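Local coordinates for malate dehydrogenase (Picrophilus torridus, PDB 4BGV), which catalyses the reversible, NAD-dependent oxidation of (S)-malate to oxaloacetate, a step of the tricarboxylic acid cycle, at the interface of chains A and B. Residues are numbered along the deposited sequence; one frame, centred on the assembly and turned at random. Chains: chain A/B, Malate dehydrogenase.

Contacts 1 and 2 are neighbouring patches of one two-fold symmetric interface, with C-alpha centres about 8 Å apart. They share A:Thr155 and B:Gly49. On chain A both draw on helices 150-165 and 232-246; contact 1 adds A:Thr20 of helix 12-23 and the nearby A:Arg24. On chain B contact 2 takes the end of helix 38-47 and the loop, contact 1 the loop and helix 50-53. Contact 1 is mainly apolar, contact 2 polar and charged. The centre of contact 2 is about 11 Å from the catalytic A:His180, that of contact 1 about 15 Å. Pairing of subunits in the four-copy assembly may thus help to position the active site.

Contact 1: the interface of chains A and B. Residues chain A 20, 24, 155, 236; chain B 49, 52-53.
The indole of B:Trp53 lies against the side chain of A:Ile236, which covers one of its faces. A:Ile236 CD1 sits over the six-membered ring, 3.8 Å from its centroid. CG1 sits over the five-membered ring, so the two carbons make CH-pi contacts along the length of the indole. CG1 points away from the backbone N of A:Ile236 (chi1 -177°), which carries this branch across the indole. A:Ile236 CB comes to 3.4 Å from B:Trp53 NE1. The other branch, CG2, is 3.7 Å from both B:Trp53 NE1 and B:Gly49 CA. CG1 also meets B:His52 CB, the two side chains running past each other in opposite directions.

The outer end of the indole reaches two more residues of chain A. The methyl CG2 of A:Thr20 approaches B:Trp53 CZ2 at 3.7 Å. A:Arg24 lays its CG and CD near CZ3 and CH2, then bends. Its guanidinium stands steeply to the indole, with planes 75° apart, and B:Trp53 CZ3 lies at its edge. NH1 is 3.7 Å from B:Trp53 CE3. NH1 and NH2 also hold water 1, which passes the link to the backbone O of B:His52, 3.0 Å from the water.

On the far side of A:Ile236, the imidazole of B:His52 meets A:Thr155 at about a right angle. The hydroxyl OG1 of A:Thr155 lies 2.5 Å from the ring nitrogen NE2 of B:His52. This very short pair can be read as a hydrogen bond, but it is badly bent, with OG1 also close to CD2. The A:Thr155 rotamer is strained (chi1 -26°), so strength and donor are doubtful. The patch buries B:Trp53 and probably helps hold this pair of subunits together within the four-chain assembly.

Contact 2: the interface of chains A and B. Residues chain A 155-156, 159, 233-234; chain B 45, 48-49.
Helix 150-165 of this LDH/MDH-family enzyme carries a substrate-binding arginine, A:Arg156, and here it meets the end of helix 38-47 of chain B and the residues just after it. A:Arg156 is extended from CG to NE, which brings NE to the carboxylate oxygen OE1 of B:Glu48 at 3.0 Å. This is a salt bridge and a hydrogen bond. OE1 lies almost in the guanidinium plane, but NE meets it from above the carboxylate plane, 51° out. The two flat groups are thus steeply turned, with planes 67° apart.

Water 2 ties the charged groups together. It takes A:Arg156 NH2 at 2.9 Å and also contacts B:Glu48 OE1 and B:Asp45 OD1. B:Asp45 OD1 accepts a hydrogen bond from the backbone N of A:Ala233, at 2.9 Å. It is straight at the hydrogen (172°), though the N comes from above the carboxylate plane. This N lies in the first turn of helix 232-246, so the carboxylate probably also feels the positive end of the helix.

Between these polar groups, the methyl CB of A:Ala233 packs on B:Glu48 CB at 3.8 Å. The hydroxyl OG1 of A:Thr159 touches B:Glu48 CA and bonds back to the backbone O of A:Thr155 at 2.8 Å. A methionine in place of A:Arg156 would probably leave the B:Glu48 carboxylate without this salt-bridge partner, and water 2 without the NH2 that holds it.

Contact 1: the interface of chains A and B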
ATOM      1  N   THR A  20      -3.745  -6.007  11.690  1.00  7.43           N
ATOM      2  CA  THR A  20      -3.754  -6.279  10.251  1.00  8.83           C
ATOM      3  C   THR A  20      -4.902  -5.554   9.537  1.00  9.87           C
ATOM      4  O   THR A  20      -4.706  -4.922   8.477  1.00  6.70           O
ATOM      5  CB  THR A  20      -3.840  -7.803   9.986  1.00  6.53           C
ATOM      6  OG1 THR A  20      -2.703  -8.427  10.581  1.00  9.36           O
ATOM      7  CG2 THR A  20      -3.835  -8.097   8.487  1.00  6.05           C
ATOM      8  N   ARG A  24      -4.567  -2.569   6.673  1.00  6.11           N
ATOM      9  CA  ARG A  24      -5.247  -2.714   5.393  1.00  7.30           C
ATOM     10  C   ARG A  24      -6.498  -1.841   5.321  1.00 11.36           C
ATOM     11  O   ARG A  24      -7.241  -1.878   4.334  1.00 10.84           O
ATOM     12  CB  ARG A  24      -5.573  -4.189   5.134  1.00  7.22           C
ATOM     13  CG  ARG A  24      -4.289  -5.026   5.031  1.00  9.12           C
ATOM     14  CD  ARG A  24      -4.578  -6.519   4.946  1.00  8.76           C
ATOM     15  NE  ARG A  24      -5.152  -6.959   3.671  1.00  9.52           N
ATOM     16  CZ  ARG A  24      -4.419  -7.277   2.604  1.00 12.26           C
ATOM     17  NH1 ARG A  24      -3.097  -7.129   2.651  1.00 12.61           N
ATOM     18  NH2 ARG A  24      -4.994  -7.710   1.474  1.00 10.95           N
ATOM     19  N   THR A 155      -1.313 -20.642   2.544  1.00  8.33           N
ATOM     20  CA  THR A 155      -0.221 -19.679   2.626  0.50 12.81           C
ATOM     21  C   THR A 155       1.074 -20.370   3.022  1.00  7.75           C
ATOM     22  O   THR A 155       2.132 -20.050   2.521  1.00  9.14           O
ATOM     23  CB  THR A 155      -0.501 -18.553   3.624  0.50 13.94           C
ATOM     24  OG1 THR A 155      -1.912 -18.383   3.771  0.50 21.91           O
ATOM     25  CG2 THR A 155       0.112 -17.276   3.114  0.50 13.37           C
ATOM     26  N   ILE A 236      -2.913 -12.592   8.935  1.00  7.87           N
ATOM     27  CA  ILE A 236      -3.190 -12.139   7.573  1.00  7.26           C
ATOM     28  C   ILE A 236      -4.120 -13.119   6.837  1.00  9.47           C
ATOM     29  O   ILE A 236      -4.949 -12.700   6.042  1.00  7.92           O
ATOM     30  CB  ILE A 236      -1.887 -11.801   6.769  1.00  7.56           C
ATOM     31  CG1 ILE A 236      -2.223 -11.258   5.369  1.00  8.75           C
ATOM     32  CG2 ILE A 236      -0.916 -13.011   6.687  1.00  8.33           C
ATOM     33  CD1 ILE A 236      -2.966  -9.938   5.383  1.00  7.74           C
TER
ATOM     34  N   GLY B  49       3.330 -15.480   5.950  1.00  8.88           N
ATOM     35  CA  GLY B  49       2.273 -14.580   5.513  1.00  9.40           C
ATOM     36  C   GLY B  49       2.586 -13.859   4.207  1.00 10.03           C
ATOM     37  O   GLY B  49       1.723 -13.168   3.660  1.00  9.25           O
ATOM     38  N   HIS B  52       0.112 -13.947   1.155  1.00  9.08           N
ATOM     39  CA  HIS B  52      -1.048 -13.067   1.272  1.00  8.76           C
ATOM     40  C   HIS B  52      -0.659 -11.590   1.218  1.00  7.42           C
ATOM     41  O   HIS B  52      -1.308 -10.809   0.533  1.00  9.80           O
ATOM     42  CB  HIS B  52      -1.802 -13.309   2.579  1.00  7.73           C
ATOM     43  CG  HIS B  52      -2.570 -14.587   2.619  1.00  9.61           C
ATOM     44  ND1 HIS B  52      -3.463 -14.956   1.635  1.00 11.64           N
ATOM     45  CD2 HIS B  52      -2.606 -15.571   3.549  1.00  9.75           C
ATOM     46  CE1 HIS B  52      -4.002 -16.123   1.948  1.00 11.62           C
ATOM     47  NE2 HIS B  52      -3.494 -16.521   3.103  1.00 10.58           N
ATOM     48  N   TRP B  53       0.391 -11.209   1.948  1.00  7.62           N
ATOM     49  CA  TRP B  53       0.785  -9.796   2.011  1.00 11.80           C
ATOM     50  C   TRP B  53       1.403  -9.300   0.707  1.00 13.95           C
ATOM     51  O   TRP B  53       1.156  -8.169   0.278  1.00 12.57           O
ATOM     52  CB  TRP B  53       1.824  -9.578   3.110  1.00  6.40           C
ATOM     53  CG  TRP B  53       1.281  -9.406   4.512  1.00  6.28           C
ATOM     54  CD1 TRP B  53       1.410 -10.278   5.560  1.00  6.47           C
ATOM     55  CD2 TRP B  53       0.544  -8.277   5.020  1.00 11.75           C
ATOM     56  NE1 TRP B  53       0.814  -9.760   6.683  1.00 10.18           N
ATOM     57  CE2 TRP B  53       0.270  -8.538   6.380  1.00 10.97           C
ATOM     58  CE3 TRP B  53       0.106  -7.074   4.459  1.00 10.19           C
ATOM     59  CZ2 TRP B  53      -0.423  -7.635   7.189  1.00 11.77           C
ATOM     60  CZ3 TRP B  53      -0.599  -6.175   5.271  1.00  8.26           C
ATOM     61  CH2 TRP B  53      -0.851  -6.468   6.610  1.00 10.74           C
TER
HETATM   62  O   HOH W   1      -2.169  -8.011  -0.022  1.00 22.92           O

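Contact 2: the interface of chains A and B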
ATOM      1  N   THR A 155      -1.313 -20.642   2.544  1.00  8.33           N
ATOM      2  CA  THR A 155      -0.221 -19.679   2.626  0.50 12.81           C
ATOM      3  C   THR A 155       1.074 -20.370   3.022  1.00  7.75           C
ATOM      4  O   THR A 155       2.132 -20.050   2.521  1.00  9.14           O
ATOM      5  CB  THR A 155      -0.501 -18.553   3.624  0.50 13.94           C
ATOM      6  OG1 THR A 155      -1.912 -18.383   3.771  0.50 21.91           O
ATOM      7  CG2 THR A 155       0.112 -17.276   3.114  0.50 13.37           C
ATOM      8  N   ARG A 156       0.979 -21.349   3.928  1.00 10.46           N
ATOM      9  CA  ARG A 156       2.177 -22.103   4.324  1.00  8.99           C
ATOM     10  C   ARG A 156       2.706 -22.920   3.141  1.00 14.07           C
ATOM     11  O   ARG A 156       3.890 -22.866   2.815  1.00  8.71           O
ATOM     12  CB  ARG A 156       1.897 -23.013   5.532  1.00 10.07           C
ATOM     13  CG  ARG A 156       1.576 -22.235   6.818  1.00  8.87           C
ATOM     14  CD  ARG A 156       1.844 -23.098   8.056  1.00  9.43           C
ATOM     15  NE  ARG A 156       1.709 -22.336   9.300  1.00  9.73           N
ATOM     16  CZ  ARG A 156       0.743 -22.525  10.198  1.00 11.26           C
ATOM     17  NH1 ARG A 156      -0.176 -23.473  10.009  1.00  9.80           N
ATOM     18  NH2 ARG A 156       0.700 -21.765  11.293  1.00 10.06           N
ATOM     19  N   THR A 159       4.428 -20.773   0.669  1.00  8.44           N
ATOM     20  CA  THR A 159       5.734 -20.318   1.153  1.00  8.71           C
ATOM     21  C   THR A 159       6.796 -21.391   0.883  1.00 10.33           C
ATOM     22  O   THR A 159       7.867 -21.093   0.347  1.00  8.88           O
ATOM     23  CB  THR A 159       5.694 -20.012   2.660  1.00 11.27           C
ATOM     24  OG1 THR A 159       4.725 -18.980   2.910  1.00  9.11           O
ATOM     25  CG2 THR A 159       7.067 -19.568   3.164  1.00  9.00           C
ATOM     26  N   ALA A 233       1.118 -15.339  10.473  1.00  5.66           N
ATOM     27  CA  ALA A 233       0.520 -15.899   9.257  1.00  8.01           C
ATOM     28  C   ALA A 233      -0.997 -16.142   9.408  1.00  8.14           C
ATOM     29  O   ALA A 233      -1.768 -15.785   8.510  1.00  9.37           O
ATOM     30  CB  ALA A 233       1.259 -17.160   8.792  1.00  7.58           C
ATOM     31  N   PRO A 234      -1.435 -16.715  10.555  1.00 11.21           N
ATOM     32  CA  PRO A 234      -2.884 -16.766  10.778  1.00  8.60           C
ATOM     33  C   PRO A 234      -3.534 -15.380  10.698  1.00 10.26           C
ATOM     34  O   PRO A 234      -4.575 -15.252  10.072  1.00  7.86           O
ATOM     35  CB  PRO A 234      -2.990 -17.311  12.204  1.00  8.59           C
ATOM     36  CG  PRO A 234      -1.769 -18.199  12.339  1.00 11.93           C
ATOM     37  CD  PRO A 234      -0.696 -17.432  11.618  1.00 10.73           C
TER
ATOM     38  N   ASP B  45       6.970 -17.399  11.001  1.00  7.47           N
ATOM     39  CA  ASP B  45       5.570 -17.011  11.119  1.00  8.40           C
ATOM     40  C   ASP B  45       5.348 -15.788  10.230  1.00  6.89           C
ATOM     41  O   ASP B  45       4.389 -15.714   9.464  1.00  7.26           O
ATOM     42  CB  ASP B  45       5.251 -16.709  12.596  1.00  7.47           C
ATOM     43  CG  ASP B  45       3.756 -16.716  12.920  1.00  7.67           C
ATOM     44  OD1 ASP B  45       2.910 -17.064  12.054  1.00  8.03           O
ATOM     45  OD2 ASP B  45       3.434 -16.386  14.090  1.00  9.46           O
ATOM     46  N   GLU B  48       5.682 -16.799   6.491  1.00  7.60           N
ATOM     47  CA  GLU B  48       4.558 -17.592   5.999  1.00  8.06           C
ATOM     48  C   GLU B  48       3.338 -16.755   5.589  1.00  9.30           C
ATOM     49  O   GLU B  48       2.433 -17.264   4.952  1.00  7.68           O
ATOM     50  CB  GLU B  48       4.186 -18.699   7.003  1.00  9.96           C
ATOM     51  CG  GLU B  48       5.181 -19.871   6.947  1.00  8.41           C
ATOM     52  CD  GLU B  48       4.973 -20.903   8.042  1.00 10.45           C
ATOM     53  OE1 GLU B  48       4.150 -20.676   8.955  1.00 10.12           O
ATOM     54  OE2 GLU B  48       5.650 -21.951   7.987  1.00 11.24           O
ATOM     55  N   GLY B  49       3.330 -15.480   5.950  1.00  8.88           N
ATOM     56  CA  GLY B  49       2.273 -14.580   5.513  1.00  9.40           C
ATOM     57  C   GLY B  49       2.586 -13.859   4.207  1.00 10.03           C
ATOM     58  O   GLY B  49       1.723 -13.168   3.660  1.00  9.25           O
TER
HETATM   59  O   HOH W   2       2.421 -19.497  10.868  1.00  9.86           O